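Local atomic coordinates of enoyl-acyl carrier protein reductase (Uncultured bacterium, PDB entry 6KIA), a protein that probably catalyses the NADH-dependent reduction of enoyl-acyl carrier protein in fatty acid synthesis, as an enoyl-acyl carrier protein reductase of the FabMG type. Residues H122-K125 / C126-V129; V129-Q132 / R133-G137. All coordinates share one frame; numbering follows the deposited sequence.

Contact 1 (H122-K125 / C126-V129)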
loop_
_atom_site.group_PDB
_atom_site.type_symbol
_atom_site.label_atom_id
_atom_site.label_comp_id
_atom_site.label_asym_id
_atom_site.label_seq_id
_atom_site.Cartn_x
_atom_site.Cartn_y
_atom_site.Cartn_z
ATOM N N HIS A 122 -27.203 8.041 11.192
ATOM C CA HIS A 122 -26.683 9.215 10.512
ATOM C C HIS A 122 -25.389 8.868 9.767
ATOM O O HIS A 122 -25.175 9.322 8.638
ATOM C CB HIS A 122 -26.432 10.369 11.481
ATOM C CG HIS A 122 -26.014 11.633 10.797
ATOM N ND1 HIS A 122 -26.856 12.340 9.965
ATOM C CD2 HIS A 122 -24.828 12.285 10.773
ATOM C CE1 HIS A 122 -26.219 13.394 9.489
ATOM N NE2 HIS A 122 -24.984 13.382 9.961
ATOM N N ILE A 123 -24.543 8.049 10.386
ATOM C CA ILE A 123 -23.290 7.675 9.740
ATOM C C ILE A 123 -23.583 6.921 8.442
ATOM O O ILE A 123 -22.872 7.084 7.449
ATOM C CB ILE A 123 -22.392 6.843 10.672
ATOM C CG1 ILE A 123 -21.735 7.763 11.706
ATOM C CG2 ILE A 123 -21.288 6.124 9.882
ATOM C CD1 ILE A 123 -21.060 7.030 12.809
ATOM N N GLU A 124 -24.626 6.099 8.453
ATOM C CA GLU A 124 -25.023 5.358 7.260
ATOM C C GLU A 124 -25.507 6.315 6.165
ATOM O O GLU A 124 -25.200 6.139 4.969
ATOM C CB GLU A 124 -26.116 4.346 7.597
ATOM C CG GLU A 124 -26.671 3.615 6.377
ATOM C CD GLU A 124 -25.584 2.956 5.542
ATOM O OE1 GLU A 124 -24.765 2.202 6.108
ATOM O OE2 GLU A 124 -25.548 3.193 4.315
ATOM N N LYS A 125 -26.266 7.328 6.571
ATOM C CA LYS A 125 -26.665 8.371 5.624
ATOM C C LYS A 125 -25.462 9.046 4.953
ATOM O O LYS A 125 -25.414 9.241 3.725
ATOM C CB LYS A 125 -27.537 9.397 6.328
ATOM C CG LYS A 125 -28.119 10.470 5.428
ATOM C CD LYS A 125 -29.068 11.357 6.218
ATOM C CE LYS A 125 -29.725 10.566 7.349
ATOM N NZ LYS A 125 -30.285 11.424 8.426
ATOM N N CYS A 126 -24.480 9.381 5.774
ATOM C CA CYS A 126 -23.228 9.958 5.278
ATOM C C CYS A 126 -22.446 9.008 4.358
ATOM O O CYS A 126 -21.870 9.438 3.345
ATOM C CB CYS A 126 -22.343 10.391 6.451
ATOM S SG CYS A 126 -23.040 11.726 7.462
ATOM N N ARG A 127 -22.397 7.731 4.727
ATOM C CA ARG A 127 -21.707 6.726 3.925
ATOM C C ARG A 127 -22.334 6.655 2.547
ATOM O O ARG A 127 -21.620 6.586 1.544
ATOM C CB ARG A 127 -21.746 5.341 4.599
ATOM C CG ARG A 127 -20.895 4.266 3.911
ATOM C CD ARG A 127 -20.773 2.985 4.731
ATOM N NE ARG A 127 -19.534 2.267 4.408
ATOM C CZ ARG A 127 -19.109 1.157 5.015
ATOM N NH1 ARG A 127 -19.832 0.606 5.982
ATOM N NH2 ARG A 127 -17.957 0.591 4.641
ATOM N N ALA A 128 -23.671 6.653 2.499
ATOM C CA ALA A 128 -24.391 6.625 1.222
ATOM C C ALA A 128 -24.071 7.836 0.361
ATOM O O ALA A 128 -23.785 7.695 -0.841
ATOM C CB ALA A 128 -25.895 6.529 1.446
ATOM N N VAL A 129 -24.138 9.024 0.957
ATOM C CA VAL A 129 -23.758 10.226 0.215
ATOM C C VAL A 129 -22.309 10.136 -0.335
ATOM O O VAL A 129 -22.068 10.382 -1.527
ATOM C CB VAL A 129 -23.929 11.490 1.081
ATOM C CG1 VAL A 129 -23.311 12.702 0.396
ATOM C CG2 VAL A 129 -25.412 11.715 1.375
#
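Cys126 N donates to His122 O at 2.9 Å with an N-H...O angle of 165°, and the same i to i+4 bond recurs from Arg127 to Ile123, Ala128 to Glu124 and Val129 to Lys125. The last of these is the straightest, at 170°, with Val129 N 3.1 Å from Lys125 O. Two consecutive turns of regular alpha helix are joined in this way, without a break in the chain. Among the side chains, His122 and Cys126 meet one turn apart. His122 swings its ring along the helix toward the next turn, CG anti to the backbone N (chi1 -175°), while the thiol of Cys126 sits beside its own backbone N. SG therefore comes over one face of the imidazole, 4.0 Å from the ring centroid of His122, in a sulfur-aromatic contact displaced toward the NE2 and CD2 side; SG to His122 NE2 is 3.6 Å. The ring's rotation is further fixed by a hydrogen bond from NE2 to Pro99 O. This is the N-terminal part of the long helix 120-146, in a protein assigned to the NADP-Rossmann clan, and Asp119 OD1 adds a weak hydrogen bond to His122 N at its start. Lys125 reaches back in the direction of His122, its chain bent at chi3, so that NZ lies in the plane of the imidazole, at its edge. Glu124 and Arg127 run along the same flank, but their charged ends do not touch: Glu124 OE1 and Arg127 NH1 stay 5.2 Å apart, a separation at which any attraction between the opposite charges is probably weak. The extended Arg127 instead carries NE to a salt bridge with Glu207 on helix 196-219. On Val129, CG2 leans on the carbonyl of the preceding turn, 3.4 Å from Lys125 O.

Contact 2 (V129-Q132 / R133-G137)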
loop_
_atom_site.group_PDB
_atom_site.type_symbol
_atom_site.label_atom_id
_atom_site.label_comp_id
_atom_site.label_asym_id
_atom_site.label_seq_id
_atom_site.Cartn_x
_atom_site.Cartn_y
_atom_site.Cartn_z
ATOM N N VAL A 129 -24.138 9.024 0.957
ATOM C CA VAL A 129 -23.758 10.226 0.215
ATOM C C VAL A 129 -22.309 10.136 -0.335
ATOM O O VAL A 129 -22.068 10.382 -1.527
ATOM C CB VAL A 129 -23.929 11.490 1.081
ATOM C CG1 VAL A 129 -23.311 12.702 0.396
ATOM C CG2 VAL A 129 -25.412 11.715 1.375
ATOM N N GLY A 130 -21.360 9.730 0.503
ATOM C CA GLY A 130 -19.973 9.649 0.070
ATOM C C GLY A 130 -19.734 8.627 -1.030
ATOM O O GLY A 130 -18.964 8.859 -1.976
ATOM N N VAL A 131 -20.386 7.478 -0.902
ATOM C CA VAL A 131 -20.183 6.403 -1.857
ATOM C C VAL A 131 -20.764 6.801 -3.198
ATOM O O VAL A 131 -20.153 6.546 -4.254
ATOM C CB VAL A 131 -20.827 5.077 -1.379
ATOM C CG1 VAL A 131 -20.940 4.093 -2.530
ATOM C CG2 VAL A 131 -20.012 4.462 -0.249
ATOM N N GLN A 132 -21.918 7.469 -3.174
ATOM C CA GLN A 132 -22.525 7.858 -4.436
ATOM C C GLN A 132 -21.720 8.978 -5.097
ATOM O O GLN A 132 -21.569 9.001 -6.327
ATOM C CB GLN A 132 -23.973 8.302 -4.216
ATOM C CG GLN A 132 -24.738 8.580 -5.512
ATOM C CD GLN A 132 -24.879 7.335 -6.356
ATOM O OE1 GLN A 132 -25.514 6.358 -5.940
ATOM N NE2 GLN A 132 -24.276 7.349 -7.543
ATOM N N ARG A 133 -21.162 9.869 -4.285
ATOM C CA ARG A 133 -20.245 10.872 -4.800
ATOM C C ARG A 133 -19.058 10.235 -5.517
ATOM O O ARG A 133 -18.706 10.661 -6.624
ATOM C CB ARG A 133 -19.734 11.773 -3.678
ATOM C CG ARG A 133 -18.714 12.780 -4.163
ATOM C CD ARG A 133 -18.196 13.671 -3.042
ATOM N NE ARG A 133 -17.604 12.909 -1.943
ATOM C CZ ARG A 133 -16.478 12.213 -2.026
ATOM N NH1 ARG A 133 -15.810 12.150 -3.182
ATOM N NH2 ARG A 133 -16.036 11.559 -0.954
ATOM N N PHE A 134 -18.444 9.237 -4.880
ATOM C CA PHE A 134 -17.287 8.569 -5.490
ATOM C C PHE A 134 -17.653 7.825 -6.781
ATOM O O PHE A 134 -16.928 7.921 -7.781
ATOM C CB PHE A 134 -16.619 7.604 -4.509
ATOM C CG PHE A 134 -15.298 7.078 -4.999
ATOM C CD1 PHE A 134 -14.131 7.825 -4.846
ATOM C CD2 PHE A 134 -15.217 5.833 -5.609
ATOM C CE1 PHE A 134 -12.909 7.325 -5.318
ATOM C CE2 PHE A 134 -13.994 5.333 -6.064
ATOM C CZ PHE A 134 -12.850 6.085 -5.917
ATOM N N LYS A 135 -18.771 7.099 -6.776
ATOM C CA LYS A 135 -19.220 6.418 -7.998
ATOM C C LYS A 135 -19.507 7.387 -9.141
ATOM O O LYS A 135 -19.157 7.123 -10.300
ATOM C CB LYS A 135 -20.471 5.584 -7.732
ATOM C CG LYS A 135 -20.251 4.345 -6.862
ATOM C CD LYS A 135 -21.590 3.633 -6.702
ATOM C CE LYS A 135 -21.481 2.341 -5.924
ATOM N NZ LYS A 135 -22.828 1.729 -5.752
ATOM N N ASP A 136 -20.156 8.498 -8.814
ATOM C CA ASP A 136 -20.474 9.516 -9.807
ATOM C C ASP A 136 -19.172 10.111 -10.369
ATOM O O ASP A 136 -19.046 10.359 -11.580
ATOM C CB ASP A 136 -21.351 10.617 -9.186
ATOM C CG ASP A 136 -22.791 10.154 -8.919
ATOM O OD1 ASP A 136 -23.202 9.086 -9.421
ATOM O OD2 ASP A 136 -23.518 10.871 -8.208
ATOM N N GLY A 137 -18.199 10.317 -9.483
ATOM C CA GLY A 137 -16.877 10.752 -9.901
ATOM C C GLY A 137 -16.211 9.766 -10.851
ATOM O O GLY A 137 -15.687 10.155 -11.902
#
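Gln132 and Asp136 supply the side-chain hydrogen bond here, one helical turn apart: NE2 of Gln132 donates to OD1 of Asp136 at 2.8 Å. The bond is bent, with an N-H...O angle of 142°. OD1 lies nearly in the amide plane of Gln132, whereas NE2 comes to the carboxylate from above its plane, and the two flat groups are turned 39° against each other. A bend at chi2 (63°) folds the glutamine chain along the helix surface and brings its amide to the acid. Both residues are exposed, so the bond lies on the outer side of the helix.

Backbone hydrogen bonds of the i to i+4 pattern run beneath it, from Arg133 N to Val129 O, Phe134 N to Gly130 O, Lys135 N to Val131 O and Asp136 N to Gln132 O. They mark uninterrupted alpha helix.

Apolar contact is made by Val131 and Lys135, whose side chains lie alongside and point the same way. The valine methyl CG1 touches CE of the extended lysine at 3.9 Å. Separately, the lysine CG also packs against the carbonyl oxygen, 3.4 Å from Val131 O.

Arg133 is bent at chi3, which turns its guanidinium back over the preceding turn; Gly130 O lies 4.0 Å above one face of the group, toward its rim. The cationic end is held by a hydrogen bond from NH1 to Met87 O and a salt bridge from NH2 to Asp93.

Helix 196-219 packs against one flank, where Val131 meets Glu207, Phe134 meets Thr212 and Lys135 meets His215; the buried Phe134 ring also touches Leu86 and Ala88 in the loop region after strand 80-83.

Overall arrangement
Contacts 1 and 2 are successive lengths of one helix, 120-146, with centres 11 Å apart and Val129 common to both: the helix runs on unbroken through Val129, which donates its N-H back into contact 1 and offers its carbonyl forward to contact 2. Each sends side chains to helix 196-219, where Glu207 is a shared neighbour, bridged by Arg127 and touched by Val131. The side chain of Arg127 in contact 1 is about 13 Å from the bound NADH, that of Phe134 in contact 2 about 5 Å. Contact 2 thus approaches the cofactor through Phe134, while contact 1 lies toward the helix start.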